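PDB 4RXL: molybdenum ABC transporter, periplasmic molybdenum-binding protein from Vibrio cholerae, which binds tungstate and probably captures molybdate or tungstate in the periplasm for an ABC importer. Local coordinates for residues K77-A82 and Y214-A219; L199-L202 and S208-W211; Q46-A51 and A64-E69; L157-V160 and E164-L167. All blocks are in the same frame, centred on the assembly; numbering follows the deposited sequence. Where two conformers were deposited one is given.

Contact 1: residues K77-A82 and Y214-A219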
loop_
_atom_site.group_PDB
_atom_site.type_symbol
_atom_site.label_atom_id
_atom_site.label_comp_id
_atom_site.label_asym_id
_atom_site.label_seq_id
_atom_site.Cartn_x
_atom_site.Cartn_y
_atom_site.Cartn_z
ATOM N N LYS A 77 1.587 16.490 13.598
ATOM C CA LYS A 77 2.231 16.555 12.284
ATOM C C LYS A 77 1.965 15.321 11.424
ATOM O O LYS A 77 2.733 15.036 10.492
ATOM C CB LYS A 77 3.737 16.760 12.481
ATOM C CG LYS A 77 4.080 18.083 13.152
ATOM C CD LYS A 77 4.081 19.228 12.156
ATOM C CE LYS A 77 3.919 20.589 12.800
ATOM N NZ LYS A 77 3.586 21.589 11.747
ATOM N N VAL A 78 0.901 14.587 11.738
ATOM C CA VAL A 78 0.449 13.474 10.940
ATOM C C VAL A 78 -0.945 13.801 10.457
ATOM O O VAL A 78 -1.790 14.203 11.244
ATOM C CB VAL A 78 0.413 12.166 11.753
ATOM C CG1 VAL A 78 0.024 10.990 10.876
ATOM C CG2 VAL A 78 1.744 11.935 12.445
ATOM N N VAL A 79 -1.184 13.663 9.161
ATOM C CA VAL A 79 -2.522 13.939 8.599
ATOM C C VAL A 79 -2.862 12.806 7.652
ATOM O O VAL A 79 -1.978 12.193 7.095
ATOM C CB VAL A 79 -2.596 15.298 7.867
ATOM C CG1 VAL A 79 -2.133 16.419 8.786
ATOM C CG2 VAL A 79 -1.776 15.288 6.583
ATOM N N THR A 80 -4.128 12.471 7.470
ATOM C CA THR A 80 -4.468 11.378 6.555
ATOM C C THR A 80 -4.591 11.930 5.139
ATOM O O THR A 80 -5.240 12.948 4.885
ATOM C CB THR A 80 -5.765 10.665 6.953
ATOM O OG1 THR A 80 -5.711 10.350 8.343
ATOM C CG2 THR A 80 -5.933 9.392 6.170
ATOM N N LEU A 81 -3.938 11.247 4.226
ATOM C CA LEU A 81 -3.812 11.684 2.854
ATOM C C LEU A 81 -4.840 11.040 1.889
ATOM O O LEU A 81 -5.316 11.668 0.945
ATOM C CB LEU A 81 -2.403 11.339 2.409
ATOM C CG LEU A 81 -1.934 11.873 1.076
ATOM C CD1 LEU A 81 -2.050 13.383 1.059
ATOM C CD2 LEU A 81 -0.509 11.430 0.886
ATOM N N ALA A 82 -5.145 9.767 2.097
ATOM C CA ALA A 82 -5.867 8.994 1.100
ATOM C C ALA A 82 -6.362 7.689 1.710
ATOM O O ALA A 82 -5.916 7.283 2.783
ATOM C CB ALA A 82 -4.919 8.686 -0.052
ATOM N N TYR A 214 0.888 21.288 -0.176
ATOM C CA TYR A 214 0.552 20.874 -1.532
ATOM C C TYR A 214 -0.132 19.499 -1.529
ATOM O O TYR A 214 -1.160 19.324 -2.205
ATOM C CB TYR A 214 1.790 20.876 -2.453
ATOM C CG TYR A 214 1.555 20.140 -3.757
ATOM C CD1 TYR A 214 0.837 20.722 -4.804
ATOM C CD2 TYR A 214 1.988 18.833 -3.914
ATOM C CE1 TYR A 214 0.602 20.027 -5.981
ATOM C CE2 TYR A 214 1.761 18.140 -5.082
ATOM C CZ TYR A 214 1.072 18.728 -6.101
ATOM O OH TYR A 214 0.843 18.008 -7.247
ATOM N N LEU A 215 0.387 18.553 -0.755
ATOM C CA LEU A 215 -0.192 17.174 -0.740
ATOM C C LEU A 215 -1.635 17.136 -0.229
ATOM O O LEU A 215 -2.398 16.244 -0.585
ATOM C CB LEU A 215 0.682 16.200 0.068
ATOM C CG LEU A 215 2.006 15.860 -0.623
ATOM C CD1 LEU A 215 2.935 15.154 0.349
ATOM C CD2 LEU A 215 1.783 15.037 -1.896
ATOM N N ARG A 216 -1.976 18.088 0.630
ATOM C CA ARG A 216 -3.322 18.212 1.190
ATOM C C ARG A 216 -4.235 19.073 0.305
ATOM O O ARG A 216 -5.434 19.166 0.558
ATOM C CB ARG A 216 -3.250 18.813 2.607
ATOM C CG ARG A 216 -2.517 17.937 3.622
ATOM C CD ARG A 216 -2.023 18.728 4.828
ATOM N NE ARG A 216 -3.091 19.083 5.765
ATOM C CZ ARG A 216 -2.892 19.703 6.927
ATOM N NH1 ARG A 216 -1.666 20.038 7.311
ATOM N NH2 ARG A 216 -3.920 19.983 7.712
ATOM N N SER A 217 -3.670 19.702 -0.731
ATOM C CA SER A 217 -4.428 20.596 -1.612
ATOM C C SER A 217 -5.279 19.863 -2.642
ATOM O O SER A 217 -5.033 18.706 -2.968
ATOM C CB SER A 217 -3.488 21.535 -2.375
ATOM O OG SER A 217 -2.799 20.836 -3.409
ATOM N N ASP A 218 -6.264 20.574 -3.177
ATOM C CA ASP A 218 -7.176 20.018 -4.189
ATOM C C ASP A 218 -6.418 19.449 -5.391
ATOM O O ASP A 218 -6.772 18.393 -5.890
ATOM C CB ASP A 218 -8.179 21.100 -4.658
ATOM C CG ASP A 218 -9.269 20.553 -5.594
ATOM O OD1 ASP A 218 -9.636 19.359 -5.483
ATOM O OD2 ASP A 218 -9.767 21.333 -6.435
ATOM N N ALA A 219 -5.385 20.166 -5.847
ATOM C CA ALA A 219 -4.569 19.726 -6.982
ATOM C C ALA A 219 -3.961 18.350 -6.755
ATOM O O ALA A 219 -4.022 17.479 -7.628
ATOM C CB ALA A 219 -3.472 20.736 -7.257
#
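Val79 lies against the flat end of Arg216, and the two side chains cross at about a right angle. In the conformer given, its CG1 methyl sits over the centre of the guanidinium, 3.8 Å from Arg216 CZ, while the second branch, CG2, meets the aliphatic part of the same chain, 3.9 Å from Arg216 CD. A second arginine conformer was deposited, so this cover may not be constant. A bend at chi3 (75°) turns the arginine's planar head across the valine, so that both methyls are covered by one residue. Arginine suits this exposed position: its methylenes and guanidinium face cover an apolar strand residue, and the charge can stay near solvent.

Further along the strand Leu81 approaches differently. Its CG stands anti to the backbone N (chi1 -171°), and the CD1 methyl reaches Leu215, 3.3 Å from Leu215 O and 4.0 Å from Leu215 CB. The contact belongs to the lobe of a periplasmic binding protein in which strand 78-91 pairs with strand 195-201 and helix 206-215 packs against the sheet; Leu215 itself continues inward onto Leu199 and Leu21. Branched apolar residues fit this interface, since they fill the layer between sheet and helix with hydrocarbon, while Leu215 O has Gln221 NE2 as its hydrogen-bond donor.

Where the chain turns from helix 206-215 into helix 218-226, Ser217 occupies the N-cap position of the second helix. Its OG donates to Tyr214 O at 2.5 Å, in the carbonyl plane and on a lone pair, and Ser217 N donates to the same oxygen at 2.9 Å.

Contact 2: residues L199-L202 and S208-W211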
loop_
_atom_site.group_PDB
_atom_site.type_symbol
_atom_site.label_atom_id
_atom_site.label_comp_id
_atom_site.label_asym_id
_atom_site.label_seq_id
_atom_site.Cartn_x
_atom_site.Cartn_y
_atom_site.Cartn_z
ATOM N N LEU A 199 0.298 10.824 6.306
ATOM C CA LEU A 199 1.467 11.556 5.893
ATOM C C LEU A 199 2.042 12.156 7.157
ATOM O O LEU A 199 1.364 12.952 7.838
ATOM C CB LEU A 199 1.068 12.639 4.907
ATOM C CG LEU A 199 2.040 13.778 4.614
ATOM C CD1 LEU A 199 3.275 13.259 3.889
ATOM C CD2 LEU A 199 1.331 14.854 3.816
ATOM N N ALA A 200 3.274 11.772 7.481
ATOM C CA ALA A 200 3.960 12.263 8.674
ATOM C C ALA A 200 5.063 13.246 8.300
ATOM O O ALA A 200 5.889 12.961 7.426
ATOM C CB ALA A 200 4.530 11.088 9.444
ATOM N N GLN A 201 5.108 14.384 8.973
ATOM C CA GLN A 201 6.122 15.367 8.727
ATOM C C GLN A 201 7.162 15.191 9.844
ATOM O O GLN A 201 6.839 15.397 11.020
ATOM C CB GLN A 201 5.484 16.764 8.765
ATOM C CG GLN A 201 6.376 17.879 8.271
ATOM C CD GLN A 201 5.734 19.256 8.437
ATOM O OE1 GLN A 201 4.538 19.417 8.194
ATOM N NE2 GLN A 201 6.524 20.243 8.868
ATOM N N LEU A 202 8.395 14.831 9.506
ATOM C CA LEU A 202 9.388 14.432 10.499
ATOM C C LEU A 202 10.246 15.586 11.043
ATOM O O LEU A 202 11.064 15.401 11.947
ATOM C CB LEU A 202 10.264 13.317 9.913
ATOM C CG LEU A 202 9.520 11.990 9.753
ATOM C CD1 LEU A 202 9.767 11.380 8.397
ATOM C CD2 LEU A 202 9.940 11.031 10.858
ATOM N N SER A 208 9.516 21.164 4.042
ATOM C CA SER A 208 8.653 20.016 4.423
ATOM C C SER A 208 7.201 20.500 4.574
ATOM O O SER A 208 6.257 19.818 4.138
ATOM C CB SER A 208 9.103 19.345 5.739
ATOM O OG SER A 208 10.427 18.795 5.697
ATOM N N ALA A 209 7.027 21.662 5.209
ATOM C CA ALA A 209 5.684 22.239 5.414
ATOM C C ALA A 209 4.960 22.617 4.106
ATOM O O ALA A 209 3.740 22.393 3.967
ATOM C CB ALA A 209 5.761 23.451 6.345
ATOM N N GLU A 210 5.699 23.203 3.161
ATOM C CA GLU A 210 5.138 23.563 1.848
ATOM C C GLU A 210 4.767 22.316 1.026
ATOM O O GLU A 210 3.749 22.302 0.343
ATOM C CB GLU A 210 6.099 24.447 1.067
ATOM C CG GLU A 210 6.313 25.803 1.731
ATOM C CD GLU A 210 7.382 26.646 1.066
ATOM O OE1 GLU A 210 7.903 27.563 1.744
ATOM O OE2 GLU A 210 7.697 26.398 -0.120
ATOM N N TRP A 211 5.576 21.273 1.103
ATOM C CA TRP A 211 5.207 20.002 0.469
ATOM C C TRP A 211 3.901 19.445 1.020
ATOM O O TRP A 211 3.017 19.010 0.267
ATOM C CB TRP A 211 6.307 18.943 0.635
ATOM C CG TRP A 211 6.897 18.543 -0.652
ATOM C CD1 TRP A 211 8.068 18.987 -1.213
ATOM C CD2 TRP A 211 6.325 17.632 -1.586
ATOM N NE1 TRP A 211 8.261 18.389 -2.440
ATOM C CE2 TRP A 211 7.201 17.557 -2.691
ATOM C CE3 TRP A 211 5.158 16.874 -1.598
ATOM C CZ2 TRP A 211 6.937 16.747 -3.787
ATOM C CZ3 TRP A 211 4.903 16.069 -2.685
ATOM C CH2 TRP A 211 5.776 16.016 -3.762
#
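Gln201 extends from the end of its strand toward the first turn of the facing helix and meets Ser208 and Ala209. The contact between them is mainly van der Waals. Gln201 CG lies 4.0 Å from Ser208 CB, so a methylene of one polar residue rests against the methylene of another. Farther out, the amide passes alongside Ala209: Gln201 NE2 is 4.2 Å from Ala209 CB, and Gln201 OE1 is 4.1 Å from Ala209 CA. The small alanine leaves room for this flat group beside the helix backbone. An extended chain makes the reach possible, with CG anti to the backbone N (chi1 -169°) and chi2 at -175°, which carries the amide straight out from the strand.

Polar bonding is directed to the connection between the two segments. Gln201 NE2 donates to Asn203 O, and Ser208 OG is hydrogen-bonded to Asn203 OD1. Asn203 therefore serves both buried polar side chains, one through its backbone and the other through its amide. Glutamine and serine suit the place because each offers hydrocarbon to its neighbour and still has a polar end for the turn that joins strand to helix.

Backbone bonds hold the strand on both edges: Leu199 and Gln201 pair with Val79 and Lys77, whereas Ala200 pairs with Phe56, and Leu202, just past the strand, bonds to Asp54. Strand 195-201 thus lies between strands 78-91 and 55-57, antiparallel to both. Helix 206-215 folds back on this sheet, with Val212 meeting Leu199 and Gln201, and Trp211 reaching Leu55 and Leu6.

Contact 3: residues Q46-A51 and A64-E69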
loop_
_atom_site.group_PDB
_atom_site.type_symbol
_atom_site.label_atom_id
_atom_site.label_comp_id
_atom_site.label_asym_id
_atom_site.label_seq_id
_atom_site.Cartn_x
_atom_site.Cartn_y
_atom_site.Cartn_z
ATOM N N GLN A 46 13.600 1.955 9.328
ATOM C CA GLN A 46 14.770 2.670 8.826
ATOM C C GLN A 46 14.849 4.083 9.356
ATOM O O GLN A 46 15.905 4.532 9.833
ATOM C CB GLN A 46 14.655 2.773 7.324
ATOM C CG GLN A 46 14.960 1.508 6.589
ATOM C CD GLN A 46 16.136 1.793 5.763
ATOM O OE1 GLN A 46 16.003 2.226 4.619
ATOM N NE2 GLN A 46 17.290 1.750 6.393
ATOM N N ILE A 47 13.698 4.778 9.281
ATOM C CA ILE A 47 13.590 6.111 9.908
ATOM C C ILE A 47 13.948 6.089 11.415
ATOM O O ILE A 47 14.684 6.931 11.909
ATOM C CB ILE A 47 12.195 6.696 9.684
ATOM C CG1 ILE A 47 11.948 6.926 8.178
ATOM C CG2 ILE A 47 11.987 7.974 10.480
ATOM C CD1 ILE A 47 10.509 7.197 7.805
ATOM N N GLU A 48 13.422 5.104 12.143
ATOM C CA GLU A 48 13.747 4.938 13.566
ATOM C C GLU A 48 15.237 4.764 13.802
ATOM O O GLU A 48 15.773 5.330 14.723
ATOM C CB GLU A 48 12.977 3.767 14.160
ATOM C CG GLU A 48 13.309 3.481 15.620
ATOM C CD GLU A 48 12.569 2.270 16.152
ATOM O OE1 GLU A 48 12.256 1.375 15.350
ATOM O OE2 GLU A 48 12.285 2.224 17.357
ATOM N N ALA A 49 15.895 4.003 12.921
ATOM C CA ALA A 49 17.339 3.824 12.961
ATOM C C ALA A 49 18.161 5.081 12.610
ATOM O O ALA A 49 19.361 5.128 12.859
ATOM C CB ALA A 49 17.696 2.678 12.029
ATOM N N GLY A 50 17.505 6.106 12.057
ATOM C CA GLY A 50 18.196 7.376 11.830
ATOM C C GLY A 50 18.259 7.814 10.384
ATOM O O GLY A 50 18.845 8.856 10.100
ATOM N N ALA A 51 17.684 7.026 9.467
ATOM C CA ALA A 51 17.695 7.346 8.031
ATOM C C ALA A 51 17.185 8.759 7.806
ATOM O O ALA A 51 16.180 9.138 8.406
ATOM C CB ALA A 51 16.846 6.370 7.261
ATOM N N ALA A 64 2.779 4.967 11.095
ATOM C CA ALA A 64 3.050 6.380 11.318
ATOM C C ALA A 64 2.966 6.666 12.806
ATOM O O ALA A 64 3.784 7.412 13.349
ATOM C CB ALA A 64 2.088 7.248 10.527
ATOM N N ASN A 65 2.005 6.044 13.487
ATOM C CA ASN A 65 1.889 6.204 14.935
ATOM C C ASN A 65 3.070 5.584 15.723
ATOM O O ASN A 65 3.431 6.059 16.798
ATOM C CB ASN A 65 0.562 5.644 15.437
ATOM C CG ASN A 65 0.292 6.000 16.884
ATOM O OD1 ASN A 65 0.135 7.169 17.244
ATOM N ND2 ASN A 65 0.250 4.984 17.725
ATOM N N TYR A 66 3.685 4.556 15.143
ATOM C CA TYR A 66 4.932 3.995 15.650
ATOM C C TYR A 66 6.002 5.080 15.811
ATOM O O TYR A 66 6.653 5.183 16.858
ATOM C CB TYR A 66 5.405 2.933 14.677
ATOM C CG TYR A 66 6.673 2.225 15.044
ATOM C CD1 TYR A 66 6.644 1.129 15.885
ATOM C CD2 TYR A 66 7.898 2.615 14.513
ATOM C CE1 TYR A 66 7.803 0.459 16.230
ATOM C CE2 TYR A 66 9.069 1.942 14.837
ATOM C CZ TYR A 66 9.010 0.867 15.694
ATOM O OH TYR A 66 10.161 0.215 16.074
ATOM N N LEU A 67 6.154 5.894 14.769
ATOM C CA LEU A 67 7.063 7.039 14.838
ATOM C C LEU A 67 6.656 8.127 15.797
ATOM O O LEU A 67 7.501 8.748 16.392
ATOM C CB LEU A 67 7.289 7.628 13.440
ATOM C CG LEU A 67 7.872 6.639 12.429
ATOM C CD1 LEU A 67 7.975 7.337 11.076
ATOM C CD2 LEU A 67 9.224 6.073 12.872
ATOM N N VAL A 68 5.357 8.348 15.974
ATOM C CA VAL A 68 4.913 9.305 16.967
ATOM C C VAL A 68 5.276 8.790 18.358
ATOM O O VAL A 68 5.802 9.516 19.193
ATOM C CB VAL A 68 3.392 9.547 16.866
ATOM C CG1 VAL A 68 2.876 10.379 18.026
ATOM C CG2 VAL A 68 3.049 10.212 15.545
ATOM N N GLU A 69 4.979 7.520 18.586
ATOM C CA GLU A 69 5.239 6.895 19.879
ATOM C C GLU A 69 6.710 6.933 20.266
ATOM O O GLU A 69 7.040 7.085 21.445
ATOM C CB GLU A 69 4.743 5.451 19.863
ATOM C CG GLU A 69 3.231 5.348 20.022
ATOM C CD GLU A 69 2.721 3.929 19.862
ATOM O OE1 GLU A 69 3.547 2.991 19.794
ATOM O OE2 GLU A 69 1.485 3.752 19.816
#
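Tyr66 and Glu48 bridge two neighbouring helices at the partly exposed edge of their contact, through a hydrogen bond from Tyr66 OH to Glu48 OE1, 2.5 Å long. The carboxylate oxygen lies at the ring's edge, near its plane, yet the two flat groups are almost perpendicular, at 89°. The hydroxyl meets OE1 on the syn side, 27° out of the carboxylate plane. Both side chains have CG anti to the backbone N (Tyr66 chi1 -179°); with the glutamate extended beyond CG, this lets the two long residues span the gap between the helices. Glu48 OE2 also has a long, weak ion pair with Lys70.

Beside this polar bridge the contact is apolar. Leu67 crosses Ile47 at about a right angle, and its forked end embraces the Ile47 CG2 branch: Leu67 CD1 and CD2 each lie 4.1 Å from that methyl. Strand 55-57 follows helix 40-49 and precedes helix 61-69; the helices pack side by side on it, Ile47 and Leu67 both resting on Phe56, as in the alpha/beta lobe of a binding protein. Ile47 and Leu67, branched aliphatics, suit the buried side, while Glu48 and Tyr66 suit the partly exposed side.

Helix 40-49 ends in a Schellman motif. Gly50 takes a positive phi, where a CB would press against the preceding carbonyl oxygen. Gly50 N bonds to Ile47 O at 2.9 Å, and Ala51 N bonds to Gln46 O at 3.1 Å.

Contact 4: residues L157-V160 and E164-L167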
loop_
_atom_site.group_PDB
_atom_site.type_symbol
_atom_site.label_atom_id
_atom_site.label_comp_id
_atom_site.label_asym_id
_atom_site.label_seq_id
_atom_site.Cartn_x
_atom_site.Cartn_y
_atom_site.Cartn_z
ATOM N N LEU A 157 2.373 -7.926 -6.350
ATOM C CA LEU A 157 1.848 -7.673 -7.688
ATOM C C LEU A 157 2.697 -8.305 -8.796
ATOM O O LEU A 157 2.158 -8.982 -9.673
ATOM C CB LEU A 157 1.730 -6.162 -7.914
ATOM C CG LEU A 157 1.241 -5.690 -9.286
ATOM C CD1 LEU A 157 -0.198 -6.100 -9.513
ATOM C CD2 LEU A 157 1.388 -4.192 -9.382
ATOM N N ALA A 158 4.022 -8.144 -8.733
ATOM C CA ALA A 158 4.890 -8.655 -9.798
ATOM C C ALA A 158 4.848 -10.177 -9.931
ATOM O O ALA A 158 5.032 -10.694 -11.024
ATOM C CB ALA A 158 6.321 -8.202 -9.571
ATOM N N LEU A 159 4.652 -10.894 -8.824
ATOM C CA LEU A 159 4.538 -12.369 -8.868
ATOM C C LEU A 159 3.329 -12.805 -9.698
ATOM O O LEU A 159 3.368 -13.785 -10.433
ATOM C CB LEU A 159 4.408 -12.968 -7.462
ATOM C CG LEU A 159 5.653 -13.024 -6.588
ATOM C CD1 LEU A 159 5.290 -13.541 -5.203
ATOM C CD2 LEU A 159 6.740 -13.878 -7.249
ATOM N N VAL A 160 2.249 -12.041 -9.546
ATOM C CA VAL A 160 1.024 -12.283 -10.268
ATOM C C VAL A 160 1.217 -11.895 -11.739
ATOM O O VAL A 160 0.827 -12.653 -12.622
ATOM C CB VAL A 160 -0.194 -11.563 -9.628
ATOM C CG1 VAL A 160 -1.489 -12.026 -10.285
ATOM C CG2 VAL A 160 -0.223 -11.864 -8.132
ATOM N N GLU A 164 3.615 -16.367 -11.685
ATOM C CA GLU A 164 4.203 -17.324 -10.750
ATOM C C GLU A 164 3.167 -17.684 -9.700
ATOM O O GLU A 164 3.106 -18.842 -9.257
ATOM C CB GLU A 164 5.483 -16.781 -10.106
ATOM C CG GLU A 164 6.637 -16.593 -11.083
ATOM C CD GLU A 164 7.811 -15.806 -10.503
ATOM O OE1 GLU A 164 8.221 -16.066 -9.349
ATOM O OE2 GLU A 164 8.339 -14.926 -11.217
ATOM N N SER A 165 2.359 -16.688 -9.320
ATOM C CA SER A 165 1.200 -16.892 -8.464
ATOM C C SER A 165 -0.077 -16.688 -9.291
ATOM O O SER A 165 -0.206 -15.698 -10.005
ATOM C CB SER A 165 1.212 -15.907 -7.295
ATOM O OG SER A 165 2.177 -16.245 -6.310
ATOM N N PRO A 166 -1.040 -17.618 -9.185
ATOM C CA PRO A 166 -2.306 -17.477 -9.893
ATOM C C PRO A 166 -3.296 -16.599 -9.183
ATOM O O PRO A 166 -4.261 -16.200 -9.792
ATOM C CB PRO A 166 -2.815 -18.925 -9.979
ATOM C CG PRO A 166 -2.258 -19.574 -8.763
ATOM C CD PRO A 166 -0.931 -18.925 -8.514
ATOM N N LEU A 167 -3.051 -16.287 -7.914
ATOM C CA LEU A 167 -3.828 -15.286 -7.192
ATOM C C LEU A 167 -2.884 -14.477 -6.311
ATOM O O LEU A 167 -1.865 -14.990 -5.820
ATOM C CB LEU A 167 -4.898 -15.921 -6.308
ATOM C CG LEU A 167 -6.010 -16.696 -7.004
ATOM C CD1 LEU A 167 -6.820 -17.482 -5.980
ATOM C CD2 LEU A 167 -6.904 -15.768 -7.822
#
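Leu159 O accepts two backbone hydrogen bonds, from Glu164 N and Ser165 N, where the chain leaves helix 153-161 and turns toward strand 168-171. This is a helix-to-strand connection of the alpha/beta lobe, and the shared acceptor ties the loop back to the helix's last turn. The two donors approach differently. Glu164 N comes almost in line with the C=O bond, at 169°, and lies 2.9 Å from the oxygen. Ser165 N is at 3.3 Å, above the carbonyl plane rather than on a lone pair, although its N-H points nearly straight at Leu159 O.

The side-chain polar groups find partners close by. Ser165 OG hydrogen-bonds to Arg115 O, which suits a small hydroxyl buried beside the sheet. Glu164 OE2 forms a salt bridge with Arg162 NE, and so the exposed carboxylate is matched by charge within the same turn.

Van der Waals contacts surround these bonds. Val160, buried against Ala117 and Ile89, puts CG1 3.9 Å from Ser165 O and CG2 4.2 Å from Leu167 C; its branching lets one residue touch two points of the returning loop. Leu159 packs on strands 116-119 and 147-150, meeting Ala117, Ala148 and Thr150. Its chain crosses that of Glu164 at about a right angle, so that a methyl lies against a carboxylate oxygen, Leu159 CD2 being 3.4 Å from Glu164 OE1.

Overall arrangement
Contacts 1, 2 and 3 gather in one lobe, while contact 4 lies on the opposite side of the chain's centre, its centre about 31 to 35 Å from the others. Contacts 1 and 2 share helix 206-215 and neighbouring strands 78-91 and 195-201, with centres about 9 Å apart. Contact 3 joins them through Leu202, which packs on Ile47 and Leu67, and through Val78, which meets Val68 and Ala64. Along the chain contact 3 closes first; contact 1 then spans a long loop enclosing contact 4 and then contact 2. The chain thus crosses to the second lobe and returns, consistent with the two-lobed binding-protein fold that holds tungstate between its lobes.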